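Local coordinates for protein lysyl oxidase (Pichia pastoris, PDB 1W7C) that probably oxidises primary amines, lysine side chains among them, to aldehydes by means of copper and a topaquinone cofactor made from its own chain, at residues Thr311-Asp316 with Leu397-Phe402; Phe367-Val370 with Asp374-Ser377; Gln338-Glu343 with Tyr440-Lys445; Tyr572-Gly577 with Ala646-Gly651. All coordinates share one frame; numbering follows the deposited sequence. Where two conformers were deposited one is given.

How the contacts relate
All four contacts are buried within the enzyme domain, but their settings differ. Contacts 1, 3 and 4 join strands mainly through side chains, with no backbone pairing. Contact 2 is a loop folded on itself at the subunit interface, and it rests on hydrogen bonds and a carboxylate. Contacts 1 and 2 are tied by the Cys375-Cys400 disulfide and by packing of Phe402 on Pro376. Contact 3 lies closest to the middle of the chain and to the copper site, and is almost purely apolar apart from one water bridge. Contact 4 is wholly aliphatic and sits near a calcium site. It touches contact 3 where Trp647 packs on Gln338. Contact 1 mixes aromatic surface with hydroxyl groups.

Contact 1 of 4, residues Thr311-Asp316 with Leu397-Phe402; sequences TSWSRD and LSYCVF
The Trp313 indole has the hydroxyl of Ser398 over one face. In the conformer given, Ser398 OG stands 3.1 Å above the ring plane, offset toward the rim of the six-membered ring, with Trp313 CH2 at 3.2 Å from Ser398 OG. That hydroxyl is hydrogen-bonded to Thr384, so the indole is not its main partner. The Tyr399 ring approaches the indole more loosely, with Tyr399 CD2 at 4.2 Å from Trp313 CZ3. Phe431 meets Trp313 edge-to-face, and the indole NE1 donates a hydrogen bond to Gly364 O. The two strands face each other across the interior of the large beta-sandwich of copper amine oxidases. The axes of 311-314 and 398-402 approach to 10.1 Å, at 157° between their directions. Ser398 and Tyr399 both face Phe382 of strand 380-388, a classic beta bulge, which is consistent with both turning toward strand 307-314. Tyr399 CG lies between its backbone N and carbonyl carbon (chi1 67°), and the ring reaches toward Thr311. There Thr311 OG1 lies 2.8 Å from Tyr399 OH, which is hydrogen-bonded to Glu300. A leucine in place of Trp313 would probably leave Gly364 O without its N-H donor and Ser398 OG without the ring beneath it.

Contact 2 of 4, residues Phe367-Val370 with Asp374-Ser377; sequences FSLV and DCPS. Unlike the reference sequence in segment 374-377: Ser377 (reference Ala).
Asp374 holds its CG beside its own backbone N and opposite the carbonyl carbon (chi1 -77°), which carries the carboxylate back to Val370. Leu369 has a similar first torsion (chi1 -66°), and its two methyls reach Asp374 and Cys375. Asp374 OD2 accepts the backbone N-H of Val370 at 2.9 Å from Val370 N. The N-H points almost straight at the oxygen (172°). It comes from the anti side, tilted out of the carboxylate plane. A second bond runs the other way, from Asp374 N to Val370 O at 2.9 Å. This link between residues four apart closes an alpha-turn, which the side chain then straps from within. Leu369 CD2 lies 3.9 Å from Asp374 CB, and Leu369 CD1 lies 3.9 Å from Cys375 SG. That sulfur is joined to Cys400, so the turn is pinned covalently to strand 391-405. A water also reaches Asp374 OD2 at 2.9 Å. The other oxygen, Asp374 OD1, forms a salt bridge with Arg412 of the second subunit, and Ile421 of that subunit packs on Val370 and Asp374. An alanine at Asp374 would probably leave Val370 N without this acceptor and Arg412 of the second subunit without its carboxylate mate. One carboxylate thus serves two tasks, shaping the loop with one oxygen and gripping the partner chain with the other. Such a setting would probably keep it ionised.

Contact 3 of 4, residues Gln338-Glu343 with Tyr440-Lys445; sequences QELIAE and YNFLYK
Leu340 gives up more surface here than Tyr440 or Phe442, and a single methyl does the touching. Leu340 CD2 sits over the centre of the Tyr440 ring, 4.1 Å from its centroid and 9° off the ring normal. This is a CH-pi contact. The same methyl meets the Phe442 ring at its edge, in plane, with Leu340 CD2 at 3.7 Å from Phe442 CZ. Leu340 CG lies beside the backbone N (chi1 -43°), and chi2 of 79° swings CD2 out to the rings. Tyr440 and Phe442 each have two deposited conformers, and these contacts are those of the one given. Phe442 is also stacked on Phe431. No direct hydrogen bond joins the two strands. A water bridges them, lying 2.8 Å from Ile341 O, to which it donates, and 2.9 Å from Tyr440 OH. Leu340 N donates a hydrogen bond to Glu339 OE1. Tyr440 stands two residues after Tyr438, the topaquinone precursor, in the Asn-Tyr-Asp-Tyr sequence characteristic of copper amine oxidases. At their nearest atoms, its side chain is about 3 Å from that of the copper ligand His490 and about 4 Å from that of Asp358, the predicted catalytic base. The contact thus belongs to the apolar packing beside the copper and topaquinone site in the core of the family's beta-sandwich.

Contact 4 of 4, residues Tyr572-Gly577 with Ala646-Gly651; sequences YNIMPG and AWVNLG
Strand 642-654 runs from one metal site to another: Asp643 and Ile644 at one end bind calcium, and His654 at the other binds copper. Ile574 of strand 569-576 packs on it near the calcium end. Ile574 CD1 touches Ala646 CB at 3.8 Å. The other branch of the isoleucine leans more loosely on the next inward-facing residue, with Ile574 CG2 at 4.4 Å from Val648 CG2. Ile574 CG1 lies beside the backbone N (chi1 -53°), and an extended chi2 of 176° sends CD1 out to Ala646. CG2 then falls on the Val648 side. The residues touch through methyl groups alone, with no hydrogen bond across. This is strand-to-strand packing inside the beta-sandwich of the enzyme domain, where the two backbones do not pair: strand 569-576 pairs with strands 553-559 and 670-678, while strand 642-654 pairs with strands 488-498, 504-518 and 602-606. Ile574 also packs on Trp547 and Ile557, and Val648 on Val496 and Phe673. The side chain of the calcium-binding Leu498 is about 4 Å from that of Ile574 at their nearest atoms.

Contact 1 of 4, residues Thr311-Asp316 with Leu397-Phe402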
# COMPACT_ATOMS: atom_id res chain seq x y z
N THR A 311 6.97 3.15 -24.87
CA THR A 311 7.92 3.68 -23.89
C THR A 311 8.96 4.57 -24.58
O THR A 311 9.21 4.49 -25.78
CB THR A 311 8.70 2.57 -23.15
OG1 THR A 311 9.52 1.89 -24.08
CG2 THR A 311 7.76 1.55 -22.48
N SER A 312 9.50 5.48 -23.80
CA SER A 312 10.56 6.37 -24.20
C SER A 312 11.53 6.50 -23.05
O SER A 312 11.15 6.34 -21.90
CB SER A 312 9.99 7.75 -24.58
OG SER A 312 11.03 8.61 -24.99
N TRP A 313 12.78 6.84 -23.37
CA TRP A 313 13.84 6.94 -22.37
C TRP A 313 14.60 8.24 -22.51
O TRP A 313 15.00 8.62 -23.63
CB TRP A 313 14.82 5.77 -22.56
CG TRP A 313 15.79 5.65 -21.44
CD1 TRP A 313 17.02 6.26 -21.34
CD2 TRP A 313 15.63 4.87 -20.26
NE1 TRP A 313 17.62 5.90 -20.15
CE2 TRP A 313 16.79 5.05 -19.47
CE3 TRP A 313 14.63 4.00 -19.78
CZ2 TRP A 313 16.97 4.40 -18.26
CZ3 TRP A 313 14.83 3.34 -18.58
CH2 TRP A 313 15.98 3.56 -17.82
N SER A 314 14.84 8.91 -21.39
CA SER A 314 15.68 10.10 -21.36
C SER A 314 16.77 10.00 -20.31
O SER A 314 16.62 9.30 -19.30
CB SER A 314 14.86 11.35 -21.09
OG SER A 314 14.43 11.43 -19.72
N ARG A 315 17.86 10.71 -20.57
CA ARG A 315 18.94 10.82 -19.61
C ARG A 315 18.45 11.44 -18.29
O ARG A 315 18.80 10.98 -17.20
CB ARG A 315 20.06 11.65 -20.24
CG ARG A 315 21.16 12.04 -19.31
CD ARG A 315 21.04 13.54 -18.87
NE ARG A 315 22.06 13.88 -17.88
CZ ARG A 315 21.86 14.56 -16.80
NH1 ARG A 315 20.67 15.08 -16.51
NH2 ARG A 315 22.87 14.78 -15.98
N ASP A 316 17.61 12.47 -18.38
CA ASP A 316 17.19 13.16 -17.17
C ASP A 316 16.36 12.25 -16.25
O ASP A 316 16.60 12.23 -15.04
CB ASP A 316 16.32 14.37 -17.48
CG ASP A 316 17.08 15.54 -18.09
OD1 ASP A 316 18.34 15.54 -18.16
OD2 ASP A 316 16.42 16.51 -18.57
N LEU A 397 19.74 -4.16 -20.67
CA LEU A 397 19.06 -4.49 -19.43
C LEU A 397 18.63 -3.21 -18.68
O LEU A 397 18.67 -3.12 -17.45
CB LEU A 397 19.92 -5.42 -18.57
CG LEU A 397 19.99 -6.92 -18.98
CD1 LEU A 397 20.13 -7.27 -20.45
CD2 LEU A 397 21.02 -7.56 -18.12
N SER A 398 18.17 -2.22 -19.44
CA SER A 398 17.82 -0.91 -18.90
C SER A 398 16.45 -0.88 -18.20
O SER A 398 16.30 -0.22 -17.18
CB SER A 398 17.83 0.11 -20.04
OG SER A 398 17.47 1.39 -19.59
N TYR A 399 15.48 -1.56 -18.78
CA TYR A 399 14.21 -1.78 -18.12
C TYR A 399 13.73 -3.17 -18.41
O TYR A 399 14.20 -3.81 -19.35
CB TYR A 399 13.18 -0.70 -18.47
CG TYR A 399 12.68 -0.66 -19.90
CD1 TYR A 399 11.54 -1.34 -20.27
CD2 TYR A 399 13.30 0.11 -20.85
CE1 TYR A 399 11.02 -1.24 -21.55
CE2 TYR A 399 12.80 0.22 -22.15
CZ TYR A 399 11.65 -0.47 -22.50
OH TYR A 399 11.13 -0.38 -23.77
N CYS A 400 12.85 -3.67 -17.56
CA CYS A 400 12.31 -5.02 -17.74
C CYS A 400 10.80 -4.99 -17.73
O CYS A 400 10.18 -4.07 -17.15
CB CYS A 400 12.82 -6.00 -16.66
SG CYS A 400 12.08 -5.69 -15.02
N VAL A 401 10.24 -6.00 -18.37
CA VAL A 401 8.82 -6.21 -18.47
C VAL A 401 8.50 -7.63 -18.05
O VAL A 401 9.12 -8.57 -18.53
CB VAL A 401 8.36 -5.97 -19.92
CG1 VAL A 401 6.84 -6.18 -20.05
CG2 VAL A 401 8.80 -4.55 -20.40
N PHE A 402 7.56 -7.81 -17.13
CA PHE A 402 7.19 -9.13 -16.66
C PHE A 402 5.74 -9.20 -16.23
O PHE A 402 5.15 -8.19 -15.81
CB PHE A 402 8.10 -9.64 -15.53
CG PHE A 402 8.05 -8.83 -14.25
CD1 PHE A 402 8.85 -7.72 -14.10
CD2 PHE A 402 7.23 -9.22 -13.20
CE1 PHE A 402 8.84 -6.98 -12.93
CE2 PHE A 402 7.21 -8.48 -12.01
CZ PHE A 402 8.02 -7.37 -11.88

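Contact 2 of 4, residues Phe367-Val370 with Asp374-Ser377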
# COMPACT_ATOMS: atom_id res chain seq x y z
N PHE A 367 22.69 2.20 -14.27
CA PHE A 367 23.23 0.85 -14.48
C PHE A 367 22.18 -0.12 -14.98
O PHE A 367 20.99 0.15 -14.90
CB PHE A 367 23.75 0.27 -13.16
CG PHE A 367 24.83 1.07 -12.49
CD1 PHE A 367 24.50 2.09 -11.59
CD2 PHE A 367 26.17 0.74 -12.68
CE1 PHE A 367 25.49 2.79 -10.94
CE2 PHE A 367 27.17 1.45 -12.02
CZ PHE A 367 26.84 2.46 -11.14
N SER A 368 22.63 -1.27 -15.45
CA SER A 368 21.76 -2.37 -15.87
C SER A 368 21.07 -3.01 -14.65
O SER A 368 21.57 -2.95 -13.52
CB SER A 368 22.57 -3.45 -16.59
OG SER A 368 23.14 -2.97 -17.78
N LEU A 369 19.94 -3.67 -14.92
CA LEU A 369 19.24 -4.54 -13.97
C LEU A 369 19.97 -5.88 -13.83
O LEU A 369 20.50 -6.40 -14.79
CB LEU A 369 17.80 -4.78 -14.46
CG LEU A 369 16.90 -3.57 -14.49
CD1 LEU A 369 15.74 -3.78 -15.44
CD2 LEU A 369 16.44 -3.25 -13.12
N VAL A 370 19.95 -6.43 -12.62
CA VAL A 370 20.53 -7.76 -12.32
C VAL A 370 19.46 -8.80 -12.56
O VAL A 370 18.49 -8.88 -11.82
CB VAL A 370 21.01 -7.83 -10.89
CG1 VAL A 370 21.57 -9.20 -10.60
CG2 VAL A 370 22.07 -6.68 -10.61
N ASP A 374 16.69 -8.37 -9.56
CA ASP A 374 16.01 -7.10 -9.73
C ASP A 374 14.64 -7.26 -10.38
O ASP A 374 13.74 -6.45 -10.10
CB ASP A 374 16.84 -6.10 -10.52
CG ASP A 374 17.96 -5.47 -9.73
OD1 ASP A 374 17.91 -5.40 -8.48
OD2 ASP A 374 18.95 -5.00 -10.35
N CYS A 375 14.52 -8.22 -11.28
CA CYS A 375 13.27 -8.60 -11.93
C CYS A 375 13.18 -10.11 -11.89
O CYS A 375 14.23 -10.81 -11.88
CB CYS A 375 13.25 -8.14 -13.40
SG CYS A 375 13.46 -6.35 -13.61
N PRO A 376 11.98 -10.67 -11.91
CA PRO A 376 11.87 -12.13 -12.03
C PRO A 376 12.52 -12.68 -13.29
O PRO A 376 12.74 -12.00 -14.30
CB PRO A 376 10.35 -12.38 -12.03
CG PRO A 376 9.76 -11.13 -11.43
CD PRO A 376 10.66 -10.03 -11.84
N SER A 377 12.86 -13.95 -13.21
CA SER A 377 13.55 -14.66 -14.28
C SER A 377 12.72 -14.73 -15.59
O SER A 377 13.29 -14.88 -16.67
CB SER A 377 13.95 -16.06 -13.81
OG SER A 377 14.87 -15.98 -12.72
O HOH W 1 19.63 -2.21 -10.89

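Contact 3 of 4, residues Gln338-Glu343 with Tyr440-Lys445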
# COMPACT_ATOMS: atom_id res chain seq x y z
N GLN A 338 9.00 13.21 -13.39
CA GLN A 338 9.55 14.52 -13.71
C GLN A 338 10.78 14.91 -12.91
O GLN A 338 11.65 15.59 -13.43
CB GLN A 338 8.47 15.59 -13.43
CG GLN A 338 7.35 15.48 -14.40
CD GLN A 338 7.73 15.90 -15.78
OE1 GLN A 338 8.32 16.96 -15.97
NE2 GLN A 338 7.43 15.05 -16.75
N GLU A 339 10.81 14.52 -11.65
CA GLU A 339 11.85 15.01 -10.71
C GLU A 339 11.78 14.19 -9.46
O GLU A 339 10.73 13.66 -9.10
CB GLU A 339 11.67 16.48 -10.39
CG GLU A 339 12.65 17.15 -9.43
CD GLU A 339 14.12 17.13 -9.89
OE1 GLU A 339 14.73 16.04 -9.97
OE2 GLU A 339 14.68 18.25 -10.11
N LEU A 340 12.92 14.07 -8.82
CA LEU A 340 13.04 13.46 -7.50
C LEU A 340 13.99 14.33 -6.70
O LEU A 340 15.11 14.62 -7.16
CB LEU A 340 13.59 12.02 -7.51
CG LEU A 340 13.18 10.99 -8.46
CD1 LEU A 340 13.90 11.22 -9.76
CD2 LEU A 340 13.55 9.59 -7.86
N ILE A 341 13.57 14.73 -5.52
CA ILE A 341 14.37 15.56 -4.62
C ILE A 341 14.67 14.80 -3.34
O ILE A 341 13.91 13.92 -2.91
CB ILE A 341 13.71 16.93 -4.29
CG1 ILE A 341 12.36 16.73 -3.60
CG2 ILE A 341 13.63 17.75 -5.58
CD1 ILE A 341 11.78 18.03 -3.00
N ALA A 342 15.80 15.16 -2.74
CA ALA A 342 16.15 14.66 -1.43
C ALA A 342 16.65 15.84 -0.63
O ALA A 342 17.72 16.40 -0.94
CB ALA A 342 17.21 13.58 -1.52
N GLU A 343 15.84 16.29 0.33
CA GLU A 343 16.06 17.52 1.03
C GLU A 343 16.32 17.23 2.52
O GLU A 343 15.43 16.71 3.21
CB GLU A 343 14.83 18.42 0.89
CG GLU A 343 14.98 19.78 1.58
CD GLU A 343 13.71 20.59 1.60
OE1 GLU A 343 13.83 21.79 1.93
OE2 GLU A 343 12.62 20.02 1.40
N TYR A 440 16.80 3.64 -6.43
CA TYR A 440 15.37 3.90 -6.59
C TYR A 440 14.78 2.88 -7.54
O TYR A 440 15.26 2.69 -8.66
CB TYR A 440 15.13 5.29 -7.15
CG TYR A 440 15.53 6.37 -6.20
CD1 TYR A 440 14.73 6.68 -5.12
CD2 TYR A 440 16.71 7.09 -6.37
CE1 TYR A 440 15.07 7.69 -4.21
CE2 TYR A 440 17.07 8.12 -5.46
CZ TYR A 440 16.24 8.41 -4.39
OH TYR A 440 16.58 9.39 -3.49
N ASN A 441 13.72 2.24 -7.09
CA ASN A 441 13.09 1.13 -7.79
C ASN A 441 11.72 1.59 -8.23
O ASN A 441 10.85 1.84 -7.38
CB ASN A 441 13.04 -0.05 -6.81
CG ASN A 441 12.54 -1.31 -7.44
OD1 ASN A 441 11.80 -1.28 -8.44
ND2 ASN A 441 12.97 -2.45 -6.87
N PHE A 442 11.53 1.72 -9.54
CA PHE A 442 10.30 2.27 -10.13
C PHE A 442 9.50 1.14 -10.75
O PHE A 442 10.06 0.34 -11.51
CB PHE A 442 10.62 3.29 -11.21
CG PHE A 442 11.43 4.48 -10.73
CD1 PHE A 442 12.79 4.53 -11.03
CD2 PHE A 442 10.88 5.52 -10.01
CE1 PHE A 442 13.55 5.61 -10.60
CE2 PHE A 442 11.63 6.57 -9.60
CZ PHE A 442 12.97 6.61 -9.89
N LEU A 443 8.21 1.07 -10.43
CA LEU A 443 7.35 0.01 -10.95
C LEU A 443 6.04 0.62 -11.45
O LEU A 443 5.46 1.47 -10.81
CB LEU A 443 7.09 -1.03 -9.86
CG LEU A 443 6.31 -2.25 -10.29
CD1 LEU A 443 7.09 -3.10 -11.27
CD2 LEU A 443 5.93 -3.08 -9.09
N TYR A 444 5.60 0.12 -12.59
CA TYR A 444 4.33 0.45 -13.22
C TYR A 444 3.61 -0.90 -13.41
O TYR A 444 4.11 -1.78 -14.11
CB TYR A 444 4.58 1.17 -14.56
CG TYR A 444 5.32 2.44 -14.39
CD1 TYR A 444 6.70 2.47 -14.28
CD2 TYR A 444 4.64 3.66 -14.28
CE1 TYR A 444 7.39 3.67 -14.02
CE2 TYR A 444 5.33 4.84 -14.04
CZ TYR A 444 6.69 4.86 -13.95
OH TYR A 444 7.31 6.07 -13.73
N LYS A 445 2.44 -1.04 -12.77
CA LYS A 445 1.73 -2.31 -12.67
C LYS A 445 0.32 -2.14 -13.22
O LYS A 445 -0.45 -1.29 -12.74
CB LYS A 445 1.70 -2.69 -11.19
CG LYS A 445 1.01 -4.04 -10.95
CD LYS A 445 0.83 -4.34 -9.45
CE LYS A 445 2.17 -4.65 -8.74
NZ LYS A 445 2.86 -5.87 -9.21
O HOH W 2 14.38 11.21 -3.45

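Contact 4 of 4, residues Tyr572-Gly577 with Ala646-Gly651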
# COMPACT_ATOMS: atom_id res chain seq x y z
N TYR A 572 -11.76 8.52 -14.27
CA TYR A 572 -10.72 7.78 -13.58
C TYR A 572 -10.49 8.44 -12.24
O TYR A 572 -10.47 9.67 -12.12
CB TYR A 572 -9.40 7.69 -14.40
CG TYR A 572 -9.23 6.38 -15.14
CD1 TYR A 572 -9.99 6.08 -16.26
CD2 TYR A 572 -8.31 5.43 -14.71
CE1 TYR A 572 -9.86 4.87 -16.89
CE2 TYR A 572 -8.16 4.21 -15.36
CZ TYR A 572 -8.94 3.91 -16.46
OH TYR A 572 -8.84 2.73 -17.14
N ASN A 573 -10.35 7.59 -11.23
CA ASN A 573 -10.06 8.02 -9.86
C ASN A 573 -8.56 7.94 -9.64
O ASN A 573 -7.98 6.89 -9.86
CB ASN A 573 -10.86 7.11 -8.91
CG ASN A 573 -10.50 7.19 -7.44
OD1 ASN A 573 -10.64 6.16 -6.75
ND2 ASN A 573 -10.15 8.34 -6.94
N ILE A 574 -8.00 9.07 -9.20
CA ILE A 574 -6.60 9.12 -8.74
C ILE A 574 -6.65 8.82 -7.24
O ILE A 574 -7.11 9.65 -6.45
CB ILE A 574 -5.96 10.49 -8.98
CG1 ILE A 574 -6.10 10.91 -10.45
CG2 ILE A 574 -4.50 10.44 -8.55
CD1 ILE A 574 -5.56 12.31 -10.74
N MET A 575 -6.20 7.61 -6.88
CA MET A 575 -6.38 7.05 -5.53
C MET A 575 -4.98 7.01 -4.88
O MET A 575 -4.11 6.30 -5.36
CB MET A 575 -6.94 5.62 -5.70
CG MET A 575 -7.10 4.91 -4.38
SD MET A 575 -7.68 3.21 -4.57
CE MET A 575 -8.51 3.33 -6.00
N PRO A 576 -4.77 7.72 -3.78
CA PRO A 576 -3.47 7.62 -3.10
C PRO A 576 -3.28 6.27 -2.43
O PRO A 576 -4.22 5.69 -1.94
CB PRO A 576 -3.52 8.72 -2.06
CG PRO A 576 -5.01 8.89 -1.77
CD PRO A 576 -5.71 8.64 -3.09
N GLY A 577 -2.07 5.76 -2.48
CA GLY A 577 -1.64 4.65 -1.65
C GLY A 577 -0.74 5.22 -0.58
O GLY A 577 -0.85 6.37 -0.16
N ALA A 646 -2.62 16.19 -14.33
CA ALA A 646 -2.41 16.06 -12.89
C ALA A 646 -0.92 15.82 -12.66
O ALA A 646 -0.32 14.97 -13.24
CB ALA A 646 -3.22 14.91 -12.31
N TRP A 647 -0.37 16.62 -11.76
CA TRP A 647 1.05 16.50 -11.36
C TRP A 647 0.96 15.93 -9.94
O TRP A 647 0.56 16.64 -9.00
CB TRP A 647 1.72 17.90 -11.37
CG TRP A 647 1.62 18.62 -12.69
CD1 TRP A 647 0.60 19.41 -13.05
CD2 TRP A 647 2.58 18.68 -13.77
NE1 TRP A 647 0.81 19.90 -14.32
CE2 TRP A 647 2.02 19.47 -14.78
CE3 TRP A 647 3.82 18.07 -14.01
CZ2 TRP A 647 2.68 19.76 -15.98
CZ3 TRP A 647 4.49 18.35 -15.20
CH2 TRP A 647 3.91 19.17 -16.19
N VAL A 648 1.29 14.63 -9.83
CA VAL A 648 1.03 13.84 -8.66
C VAL A 648 2.32 13.53 -7.94
O VAL A 648 3.28 13.07 -8.56
CB VAL A 648 0.30 12.52 -9.01
CG1 VAL A 648 0.01 11.77 -7.76
CG2 VAL A 648 -0.97 12.81 -9.80
N ASN A 649 2.38 13.81 -6.64
CA ASN A 649 3.57 13.55 -5.85
C ASN A 649 3.49 12.31 -4.98
O ASN A 649 2.44 11.97 -4.42
CB ASN A 649 3.89 14.75 -4.96
CG ASN A 649 4.20 15.97 -5.75
OD1 ASN A 649 4.80 15.88 -6.84
ND2 ASN A 649 3.79 17.14 -5.24
N LEU A 650 4.64 11.65 -4.87
CA LEU A 650 4.89 10.57 -3.91
C LEU A 650 6.05 10.98 -3.06
O LEU A 650 6.97 11.64 -3.52
CB LEU A 650 5.22 9.28 -4.66
CG LEU A 650 4.08 8.63 -5.44
CD1 LEU A 650 4.52 7.36 -6.08
CD2 LEU A 650 2.88 8.40 -4.56
N GLY A 651 6.08 10.53 -1.82
CA GLY A 651 7.15 10.96 -0.95
C GLY A 651 7.33 10.10 0.27
O GLY A 651 6.50 9.23 0.55